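Local coordinates for penicillin-binding protein 2 (Pbp2) (Helicobacter pylori, PDB 5LP5) that probably cross-links peptidoglycan as a penicillin-binding transpeptidase and forms a complex with MreC, working in cell-wall synthesis and cell shape, at residues A243-L246 / F247-K250; S283-K286 / W287-Q291; L442-L445 / A446-L450. All blocks are in the same frame, centred on the assembly; numbering follows the deposited sequence.

Contact 1 (A243-L246 / F247-K250); sequences ADKL and FENK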
ATOM      1  N   ALA A 243     -19.633  14.761  11.767  1.00 44.55           N
ATOM      2  CA  ALA A 243     -19.223  16.100  11.356  1.00 43.48           C
ATOM      3  C   ALA A 243     -19.533  16.356   9.889  1.00 42.98           C
ATOM      4  O   ALA A 243     -20.076  17.387   9.549  1.00 42.56           O
ATOM      5  CB  ALA A 243     -17.750  16.290  11.625  1.00 44.64           C
ATOM      6  N   ASP A 244     -19.213  15.406   9.021  1.00 44.37           N
ATOM      7  CA  ASP A 244     -19.532  15.546   7.601  1.00 45.10           C
ATOM      8  C   ASP A 244     -21.039  15.700   7.421  1.00 45.46           C
ATOM      9  O   ASP A 244     -21.493  16.600   6.746  1.00 49.00           O
ATOM     10  CB  ASP A 244     -18.980  14.365   6.782  1.00 45.71           C
ATOM     11  CG  ASP A 244     -17.479  14.508   6.448  1.00 44.72           C
ATOM     12  OD1 ASP A 244     -16.717  15.180   7.181  1.00 44.72           O
ATOM     13  OD2 ASP A 244     -17.046  13.927   5.437  1.00 45.25           O
ATOM     14  N   LYS A 245     -21.813  14.833   8.051  1.00 48.97           N
ATOM     15  CA  LYS A 245     -23.284  14.869   7.952  1.00 53.34           C
ATOM     16  C   LYS A 245     -23.837  16.242   8.340  1.00 49.61           C
ATOM     17  O   LYS A 245     -24.726  16.761   7.695  1.00 50.59           O
ATOM     18  CB  LYS A 245     -23.886  13.770   8.850  1.00 60.03           C
ATOM     19  CG  LYS A 245     -25.399  13.658   8.900  1.00 68.73           C
ATOM     20  CD  LYS A 245     -25.974  12.895   7.714  1.00 79.09           C
ATOM     21  CE  LYS A 245     -27.457  12.573   7.923  1.00 86.77           C
ATOM     22  NZ  LYS A 245     -28.174  12.199   6.665  1.00 89.18           N
ATOM     23  N   LEU A 246     -23.301  16.834   9.393  1.00 46.00           N
ATOM     24  CA  LEU A 246     -23.813  18.102   9.890  1.00 45.05           C
ATOM     25  C   LEU A 246     -23.576  19.240   8.907  1.00 46.63           C
ATOM     26  O   LEU A 246     -24.408  20.140   8.798  1.00 53.43           O
ATOM     27  CB  LEU A 246     -23.183  18.432  11.246  1.00 43.31           C
ATOM     28  CG  LEU A 246     -23.521  17.496  12.419  1.00 41.22           C
ATOM     29  CD1 LEU A 246     -22.693  17.826  13.660  1.00 39.22           C
ATOM     30  CD2 LEU A 246     -25.006  17.554  12.742  1.00 42.27           C
ATOM     31  N   PHE A 247     -22.451  19.188   8.187  1.00 45.72           N
ATOM     32  CA  PHE A 247     -22.071  20.209   7.181  1.00 44.64           C
ATOM     33  C   PHE A 247     -22.429  19.771   5.764  1.00 47.92           C
ATOM     34  O   PHE A 247     -21.713  20.075   4.817  1.00 47.39           O
ATOM     35  CB  PHE A 247     -20.560  20.502   7.238  1.00 39.60           C
ATOM     36  CG  PHE A 247     -20.177  21.549   8.247  1.00 38.07           C
ATOM     37  CD1 PHE A 247     -19.981  21.219   9.565  1.00 37.71           C
ATOM     38  CD2 PHE A 247     -20.012  22.869   7.874  1.00 38.48           C
ATOM     39  CE1 PHE A 247     -19.635  22.173  10.497  1.00 37.29           C
ATOM     40  CE2 PHE A 247     -19.654  23.834   8.801  1.00 37.82           C
ATOM     41  CZ  PHE A 247     -19.464  23.485  10.111  1.00 37.02           C
ATOM     42  N   GLU A 248     -23.551  19.077   5.620  1.00 53.21           N
ATOM     43  CA  GLU A 248     -23.850  18.371   4.387  1.00 56.94           C
ATOM     44  C   GLU A 248     -24.147  19.327   3.245  1.00 57.01           C
ATOM     45  O   GLU A 248     -23.746  19.071   2.110  1.00 59.48           O
ATOM     46  CB  GLU A 248     -25.010  17.411   4.600  1.00 62.40           C
ATOM     47  CG  GLU A 248     -25.208  16.407   3.482  1.00 68.76           C
ATOM     48  CD  GLU A 248     -26.102  15.241   3.902  1.00 70.66           C
ATOM     49  OE1 GLU A 248     -26.162  14.932   5.115  1.00 63.78           O
ATOM     50  OE2 GLU A 248     -26.753  14.626   3.019  1.00 74.72           O
ATOM     51  N   ASN A 249     -24.841  20.422   3.547  1.00 56.90           N
ATOM     52  CA  ASN A 249     -25.117  21.481   2.559  1.00 56.98           C
ATOM     53  C   ASN A 249     -24.476  22.799   2.959  1.00 50.51           C
ATOM     54  O   ASN A 249     -24.957  23.848   2.585  1.00 48.54           O
ATOM     55  CB  ASN A 249     -26.632  21.685   2.419  1.00 64.12           C
ATOM     56  CG  ASN A 249     -27.269  20.692   1.467  1.00 69.99           C
ATOM     57  OD1 ASN A 249     -26.674  20.357   0.437  1.00 74.24           O
ATOM     58  ND2 ASN A 249     -28.480  20.211   1.800  1.00 69.09           N
ATOM     59  N   LYS A 250     -23.393  22.741   3.720  1.00 46.59           N
ATOM     60  CA  LYS A 250     -22.822  23.922   4.358  1.00 43.08           C
ATOM     61  C   LYS A 250     -21.326  24.020   4.085  1.00 39.78           C
ATOM     62  O   LYS A 250     -20.645  23.017   3.920  1.00 40.19           O
ATOM     63  CB  LYS A 250     -23.054  23.861   5.877  1.00 44.14           C
ATOM     64  CG  LYS A 250     -24.458  23.436   6.290  1.00 47.07           C
ATOM     65  CD  LYS A 250     -24.705  23.576   7.783  1.00 49.40           C
ATOM     66  CE  LYS A 250     -26.188  23.407   8.103  1.00 52.93           C
ATOM     67  NZ  LYS A 250     -26.990  24.638   7.841  1.00 56.66           N
TER

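Contact 2 (S283-K286 / W287-Q291); sequences SQDK and WQKLQ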
ATOM      1  N   SER A 283      -6.238  14.426 -12.854  1.00 51.11           N
ATOM      2  CA  SER A 283      -6.677  14.636 -14.245  1.00 55.55           C
ATOM      3  C   SER A 283      -7.035  16.091 -14.525  1.00 59.03           C
ATOM      4  O   SER A 283      -7.502  16.801 -13.637  1.00 55.98           O
ATOM      5  CB  SER A 283      -7.857  13.721 -14.612  1.00 54.60           C
ATOM      6  OG  SER A 283      -9.024  14.013 -13.872  1.00 51.86           O
ATOM      7  N   GLN A 284      -6.808  16.523 -15.766  1.00 67.87           N
ATOM      8  CA  GLN A 284      -7.129  17.889 -16.198  1.00 75.11           C
ATOM      9  C   GLN A 284      -8.582  18.198 -15.867  1.00 68.36           C
ATOM     10  O   GLN A 284      -8.912  19.313 -15.458  1.00 67.81           O
ATOM     11  CB  GLN A 284      -6.925  18.086 -17.724  1.00 86.84           C
ATOM     12  CG  GLN A 284      -5.528  17.784 -18.271  1.00 93.54           C
ATOM     13  CD  GLN A 284      -4.755  19.021 -18.738  1.00 95.97           C
ATOM     14  OE1 GLN A 284      -5.343  20.015 -19.174  1.00 92.51           O
ATOM     15  NE2 GLN A 284      -3.424  18.950 -18.675  1.00 97.87           N
ATOM     16  N   ASP A 285      -9.439  17.199 -16.051  1.00 62.81           N
ATOM     17  CA  ASP A 285     -10.860  17.332 -15.745  1.00 61.75           C
ATOM     18  C   ASP A 285     -11.175  17.566 -14.257  1.00 58.27           C
ATOM     19  O   ASP A 285     -12.005  18.378 -13.930  1.00 58.75           O
ATOM     20  CB  ASP A 285     -11.654  16.108 -16.219  1.00 60.02           C
ATOM     21  CG  ASP A 285     -13.139  16.272 -15.965  1.00 60.14           C
ATOM     22  OD1 ASP A 285     -13.651  17.349 -16.323  1.00 63.66           O
ATOM     23  OD2 ASP A 285     -13.795  15.371 -15.400  1.00 57.95           O
ATOM     24  N   LYS A 286     -10.526  16.836 -13.361  1.00 57.30           N
ATOM     25  CA  LYS A 286     -10.817  16.959 -11.935  1.00 53.26           C
ATOM     26  C   LYS A 286     -10.148  18.156 -11.293  1.00 51.94           C
ATOM     27  O   LYS A 286     -10.663  18.693 -10.325  1.00 47.97           O
ATOM     28  CB  LYS A 286     -10.438  15.678 -11.216  1.00 52.88           C
ATOM     29  CG  LYS A 286     -11.482  14.624 -11.446  1.00 56.03           C
ATOM     30  CD  LYS A 286     -10.954  13.253 -11.130  1.00 59.57           C
ATOM     31  CE  LYS A 286     -12.074  12.374 -10.589  1.00 61.22           C
ATOM     32  NZ  LYS A 286     -11.794  10.924 -10.825  1.00 61.25           N
ATOM     33  N   TRP A 287      -9.016  18.585 -11.840  1.00 52.46           N
ATOM     34  CA  TRP A 287      -8.340  19.775 -11.341  1.00 51.92           C
ATOM     35  C   TRP A 287      -9.167  21.021 -11.624  1.00 49.68           C
ATOM     36  O   TRP A 287      -9.257  21.914 -10.795  1.00 51.24           O
ATOM     37  CB  TRP A 287      -6.955  19.911 -11.965  1.00 55.59           C
ATOM     38  CG  TRP A 287      -6.221  21.113 -11.488  1.00 59.08           C
ATOM     39  CD1 TRP A 287      -5.938  22.236 -12.211  1.00 59.69           C
ATOM     40  CD2 TRP A 287      -5.692  21.336 -10.171  1.00 59.05           C
ATOM     41  NE1 TRP A 287      -5.249  23.141 -11.433  1.00 60.78           N
ATOM     42  CE2 TRP A 287      -5.091  22.615 -10.174  1.00 62.47           C
ATOM     43  CE3 TRP A 287      -5.680  20.591  -8.993  1.00 55.49           C
ATOM     44  CZ2 TRP A 287      -4.477  23.157  -9.037  1.00 60.75           C
ATOM     45  CZ3 TRP A 287      -5.066  21.128  -7.866  1.00 55.16           C
ATOM     46  CH2 TRP A 287      -4.479  22.396  -7.895  1.00 58.06           C
ATOM     47  N   GLN A 288      -9.767  21.075 -12.803  1.00 48.30           N
ATOM     48  CA  GLN A 288     -10.684  22.159 -13.156  1.00 46.90           C
ATOM     49  C   GLN A 288     -11.884  22.154 -12.214  1.00 46.22           C
ATOM     50  O   GLN A 288     -12.338  23.206 -11.757  1.00 50.11           O
ATOM     51  CB  GLN A 288     -11.141  22.016 -14.627  1.00 45.45           C
ATOM     52  CG  GLN A 288     -11.977  23.163 -15.185  1.00 43.34           C
ATOM     53  CD  GLN A 288     -13.432  23.075 -14.771  1.00 41.78           C
ATOM     54  OE1 GLN A 288     -13.968  21.978 -14.573  1.00 39.75           O
ATOM     55  NE2 GLN A 288     -14.081  24.233 -14.633  1.00 39.36           N
ATOM     56  N   LYS A 289     -12.400  20.967 -11.924  1.00 45.57           N
ATOM     57  CA  LYS A 289     -13.593  20.853 -11.085  1.00 46.07           C
ATOM     58  C   LYS A 289     -13.346  21.383  -9.688  1.00 42.47           C
ATOM     59  O   LYS A 289     -14.232  21.951  -9.077  1.00 41.51           O
ATOM     60  CB  LYS A 289     -14.114  19.408 -11.033  1.00 47.47           C
ATOM     61  CG  LYS A 289     -14.885  18.982 -12.284  1.00 50.35           C
ATOM     62  CD  LYS A 289     -16.087  18.120 -11.971  1.00 54.19           C
ATOM     63  CE  LYS A 289     -16.954  17.927 -13.208  1.00 59.37           C
ATOM     64  NZ  LYS A 289     -16.247  17.206 -14.302  1.00 61.87           N
ATOM     65  N   LEU A 290     -12.130  21.209  -9.192  1.00 42.30           N
ATOM     66  CA  LEU A 290     -11.793  21.638  -7.834  1.00 41.32           C
ATOM     67  C   LEU A 290     -11.430  23.116  -7.785  1.00 43.12           C
ATOM     68  O   LEU A 290     -11.851  23.842  -6.877  1.00 43.04           O
ATOM     69  CB  LEU A 290     -10.632  20.803  -7.280  1.00 39.51           C
ATOM     70  CG  LEU A 290     -10.922  19.334  -6.942  1.00 37.35           C
ATOM     71  CD1 LEU A 290      -9.620  18.666  -6.541  1.00 36.75           C
ATOM     72  CD2 LEU A 290     -11.984  19.158  -5.865  1.00 35.74           C
ATOM     73  N   GLN A 291     -10.636  23.552  -8.758  1.00 44.72           N
ATOM     74  CA  GLN A 291     -10.164  24.928  -8.825  1.00 44.17           C
ATOM     75  C   GLN A 291     -11.316  25.887  -9.067  1.00 41.63           C
ATOM     76  O   GLN A 291     -11.397  26.925  -8.426  1.00 38.01           O
ATOM     77  CB  GLN A 291      -9.171  25.037  -9.971  1.00 45.85           C
ATOM     78  CG  GLN A 291      -8.208  26.185  -9.886  1.00 47.90           C
ATOM     79  CD  GLN A 291      -7.189  26.116 -11.003  1.00 49.81           C
ATOM     80  OE1 GLN A 291      -7.505  25.686 -12.134  1.00 49.05           O
ATOM     81  NE2 GLN A 291      -5.953  26.541 -10.703  1.00 48.19           N
TER

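Contact 3 (L442-L445 / A446-L450); sequences LQVL and AYTGL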
ATOM      1  N   LEU A 442      -9.066  27.121  14.637  1.00 29.56           N
ATOM      2  CA  LEU A 442      -8.148  26.550  15.626  1.00 29.26           C
ATOM      3  C   LEU A 442      -7.914  27.493  16.823  1.00 31.29           C
ATOM      4  O   LEU A 442      -7.968  27.067  17.978  1.00 32.22           O
ATOM      5  CB  LEU A 442      -6.827  26.135  14.977  1.00 27.53           C
ATOM      6  CG  LEU A 442      -6.801  24.720  14.362  1.00 26.78           C
ATOM      7  CD1 LEU A 442      -5.512  24.488  13.565  1.00 27.24           C
ATOM      8  CD2 LEU A 442      -6.930  23.617  15.394  1.00 26.28           C
ATOM      9  N   GLN A 443      -7.667  28.764  16.545  1.00 34.21           N
ATOM     10  CA  GLN A 443      -7.418  29.751  17.603  1.00 36.13           C
ATOM     11  C   GLN A 443      -8.582  29.831  18.578  1.00 35.67           C
ATOM     12  O   GLN A 443      -8.378  29.828  19.811  1.00 34.32           O
ATOM     13  CB  GLN A 443      -7.097  31.138  17.003  1.00 38.81           C
ATOM     14  CG  GLN A 443      -5.655  31.216  16.487  1.00 40.52           C
ATOM     15  CD  GLN A 443      -5.304  32.496  15.759  1.00 39.46           C
ATOM     16  OE1 GLN A 443      -6.132  33.093  15.073  1.00 36.90           O
ATOM     17  NE2 GLN A 443      -4.054  32.918  15.905  1.00 38.53           N
ATOM     18  N   VAL A 444      -9.799  29.867  18.025  1.00 34.87           N
ATOM     19  CA  VAL A 444     -11.028  29.965  18.836  1.00 34.54           C
ATOM     20  C   VAL A 444     -11.178  28.738  19.740  1.00 34.05           C
ATOM     21  O   VAL A 444     -11.527  28.864  20.918  1.00 34.43           O
ATOM     22  CB  VAL A 444     -12.269  30.100  17.941  1.00 34.78           C
ATOM     23  CG1 VAL A 444     -13.541  30.128  18.772  1.00 35.66           C
ATOM     24  CG2 VAL A 444     -12.175  31.354  17.083  1.00 35.33           C
ATOM     25  N   LEU A 445     -10.900  27.562  19.172  1.00 33.21           N
ATOM     26  CA  LEU A 445     -10.937  26.282  19.886  1.00 31.59           C
ATOM     27  C   LEU A 445      -9.956  26.217  21.050  1.00 31.85           C
ATOM     28  O   LEU A 445     -10.345  25.815  22.169  1.00 33.57           O
ATOM     29  CB  LEU A 445     -10.640  25.133  18.913  1.00 30.45           C
ATOM     30  CG  LEU A 445     -10.492  23.728  19.509  1.00 30.12           C
ATOM     31  CD1 LEU A 445     -11.831  23.094  19.835  1.00 29.97           C
ATOM     32  CD2 LEU A 445      -9.721  22.841  18.559  1.00 29.98           C
ATOM     33  N   ALA A 446      -8.691  26.563  20.797  1.00 30.08           N
ATOM     34  CA  ALA A 446      -7.684  26.535  21.851  1.00 31.04           C
ATOM     35  C   ALA A 446      -8.089  27.504  22.966  1.00 33.65           C
ATOM     36  O   ALA A 446      -8.007  27.195  24.170  1.00 37.56           O
ATOM     37  CB  ALA A 446      -6.322  26.902  21.297  1.00 30.75           C
ATOM     38  N   TYR A 447      -8.521  28.676  22.531  1.00 34.09           N
ATOM     39  CA  TYR A 447      -9.016  29.727  23.406  1.00 36.09           C
ATOM     40  C   TYR A 447     -10.160  29.228  24.279  1.00 38.51           C
ATOM     41  O   TYR A 447     -10.129  29.398  25.502  1.00 45.29           O
ATOM     42  CB  TYR A 447      -9.434  30.932  22.521  1.00 35.12           C
ATOM     43  CG  TYR A 447     -10.446  31.912  23.070  1.00 34.02           C
ATOM     44  CD1 TYR A 447     -10.142  32.752  24.138  1.00 34.60           C
ATOM     45  CD2 TYR A 447     -11.690  32.038  22.467  1.00 33.51           C
ATOM     46  CE1 TYR A 447     -11.064  33.672  24.614  1.00 35.30           C
ATOM     47  CE2 TYR A 447     -12.621  32.944  22.930  1.00 35.08           C
ATOM     48  CZ  TYR A 447     -12.310  33.767  24.003  1.00 36.04           C
ATOM     49  OH  TYR A 447     -13.251  34.686  24.428  1.00 35.11           O
ATOM     50  N   THR A 448     -11.163  28.600  23.665  1.00 38.25           N
ATOM     51  CA  THR A 448     -12.298  28.046  24.420  1.00 39.55           C
ATOM     52  C   THR A 448     -11.885  26.991  25.492  1.00 40.14           C
ATOM     53  O   THR A 448     -12.465  26.946  26.577  1.00 41.33           O
ATOM     54  CB  THR A 448     -13.323  27.415  23.463  1.00 38.13           C
ATOM     55  OG1 THR A 448     -13.705  28.379  22.478  1.00 37.10           O
ATOM     56  CG2 THR A 448     -14.543  26.918  24.224  1.00 37.66           C
ATOM     57  N   GLY A 449     -10.895  26.158  25.179  1.00 38.66           N
ATOM     58  CA  GLY A 449     -10.397  25.172  26.124  1.00 40.49           C
ATOM     59  C   GLY A 449      -9.477  25.749  27.197  1.00 43.32           C
ATOM     60  O   GLY A 449      -9.231  25.102  28.218  1.00 41.35           O
ATOM     61  N   LEU A 450      -8.935  26.943  26.962  1.00 44.21           N
ATOM     62  CA  LEU A 450      -8.237  27.675  28.017  1.00 46.57           C
ATOM     63  C   LEU A 450      -9.225  28.197  29.064  1.00 50.07           C
ATOM     64  O   LEU A 450      -8.991  28.084  30.275  1.00 58.94           O
ATOM     65  CB  LEU A 450      -7.428  28.834  27.442  1.00 45.24           C
ATOM     66  CG  LEU A 450      -6.729  29.753  28.454  1.00 45.38           C
ATOM     67  CD1 LEU A 450      -5.758  28.991  29.329  1.00 44.66           C
ATOM     68  CD2 LEU A 450      -5.981  30.862  27.735  1.00 46.89           C
TER

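Contact 1 (A243-L246 / F247-K250)
Phe247 turns back on the last turn of helix 237-246, where its backbone N reaches Ala243 O at 3.3 Å with an N-H...O angle of 150°. This i to i+4 bond has the better angle of the two that reach Phe247 N, at the C-terminus of the helix, and the chain then passes through a type I beta turn, Phe247 to Lys250, into strand 252-258. Two further bonds are weak: Phe247 N to Asp244 O at 3.1 Å, and Glu248 N to Lys245 O at 3.3 Å, each strongly bent. Phe247 is the first residue to leave helical phi/psi, so the regular i to i+4 pattern stops there and Glu248 N is left with its weak i to i+3 bond. The Phe247 ring presents an edge, nearly in its plane, to Ala243 O, with CD1 3.8 Å from that oxygen.

On the exposed side, Lys245 and Glu248 run side by side in the same direction. The bend of Lys245 at its second torsion (chi2 81°) lays CD 3.3 Å from Glu248 OE1. The charged ends are less close, and Lys245 NZ to Glu248 OE1 at 3.7 Å is a long salt bridge.

Further out, the inward side chains place the helix end against the transpeptidase sheet. Phe247 lies on Ile254, Ile560 and Val562 and stacks with Tyr270, whose OH is hydrogen-bonded to Asp244 OD1. Leu246 instead meets Leu574 and Lys577 of helix 572-584, the pairing of first and last helices on one sheet face known from this fold. At the turn's far end the aliphatic part of Lys250 comes back to the helix, its CD 3.6 Å from Leu246 O.

Contact 2 (S283-K286 / W287-Q291)
Trp287 N donates to Ser283 O at 3.0 Å, with an N-H...O angle of 161°. Gln288 N to Gln284 O, at 3.3 Å, repeats the i to i+4 step one residue on, and Leu290 N to Lys286 O, at 3.1 Å, repeats it again near the other end. Ser283 is the N-cap of helix 284-291: its OG accepts from Lys286 N at 3.2 Å, the capping bond of the first turn. Outside the backbone, Asp285 and Lys289 form an i to i+4 salt bridge. NZ sits evenly between the carboxylate oxygens, 3.3 Å from both OD1 and OD2, although each of these bonds is weak. With CG anti to the backbone N (chi1 -177°) Asp285 projects outward from the helix, while Lys289, bent at its second and fourth torsions, reaches back toward the helix N-terminus to the Asp285 carboxylate. A carboxylate in this first turn would probably also interact favourably with the helix dipole. Gln288 directs NE2 to Asp292 OD2, and on the inner side Leu290 rests on Tyr273, Phe278 and Pro297, with Trp287 on Leu298.

Contact 3 (L442-L445 / A446-L450)
Val444 O takes two bonds from Thr448, OG1 at 2.7 Å and backbone N at 2.8 Å, which arrive from opposite faces of the carbonyl plane. The hydroxyl stands 39° out of that plane, so it does not lie on a lone pair. A first torsion of -54° sets OG1 beside its own backbone N, back over the preceding turn; OG1 also bonds Thr546 OG1, tying the helix to strand 542-549. Regular helical bonds flank this pair: Ala446 N to Leu442 O at 3.0 Å (N-H...O 170°), and Tyr447 N to Gln443 O, also 3.0 Å. The edge of the Tyr447 ring faces Val444 O, with CD2 at 3.5 Å. Beyond, the Tyr447 hydroxyl bonds Val312 O and Gly316 N, and Gln443 NE2 bonds Glu394 O, so these buried polar ends are satisfied. Val444 packs on Trp544, Thr546 and Thr559, and Leu445 on Leu255, Met257 and Ala557. A buried helix lying on the central antiparallel sheet and bonded to Val312 and Gly316 where helix 314-324 begins, at a probable SxxK motif whose Ser311 just precedes that helix and whose Lys314 starts it, is consistent with the penicillin-binding transpeptidase fold.

Contacts 1 and 3 meet the same two strands through alternating residues: contact 1 touches Ile254, Ile560 and Val562, whereas 442-450 touches Leu255, Met257, Ala557 and Thr559. That alternation implies that the two helices lie on opposite faces of the sheet, consistent with centres 22 Å apart and nearest atoms about 12 Å apart. Contact 2 belongs to the surface, its centre 23 Å from that of contact 1 and 35 Å from that of contact 3, with the chain's centre between contacts 2 and 3. Of the three, contact 3 bears on the probable active site: Tyr447 lies near the SxxK residues without touching them.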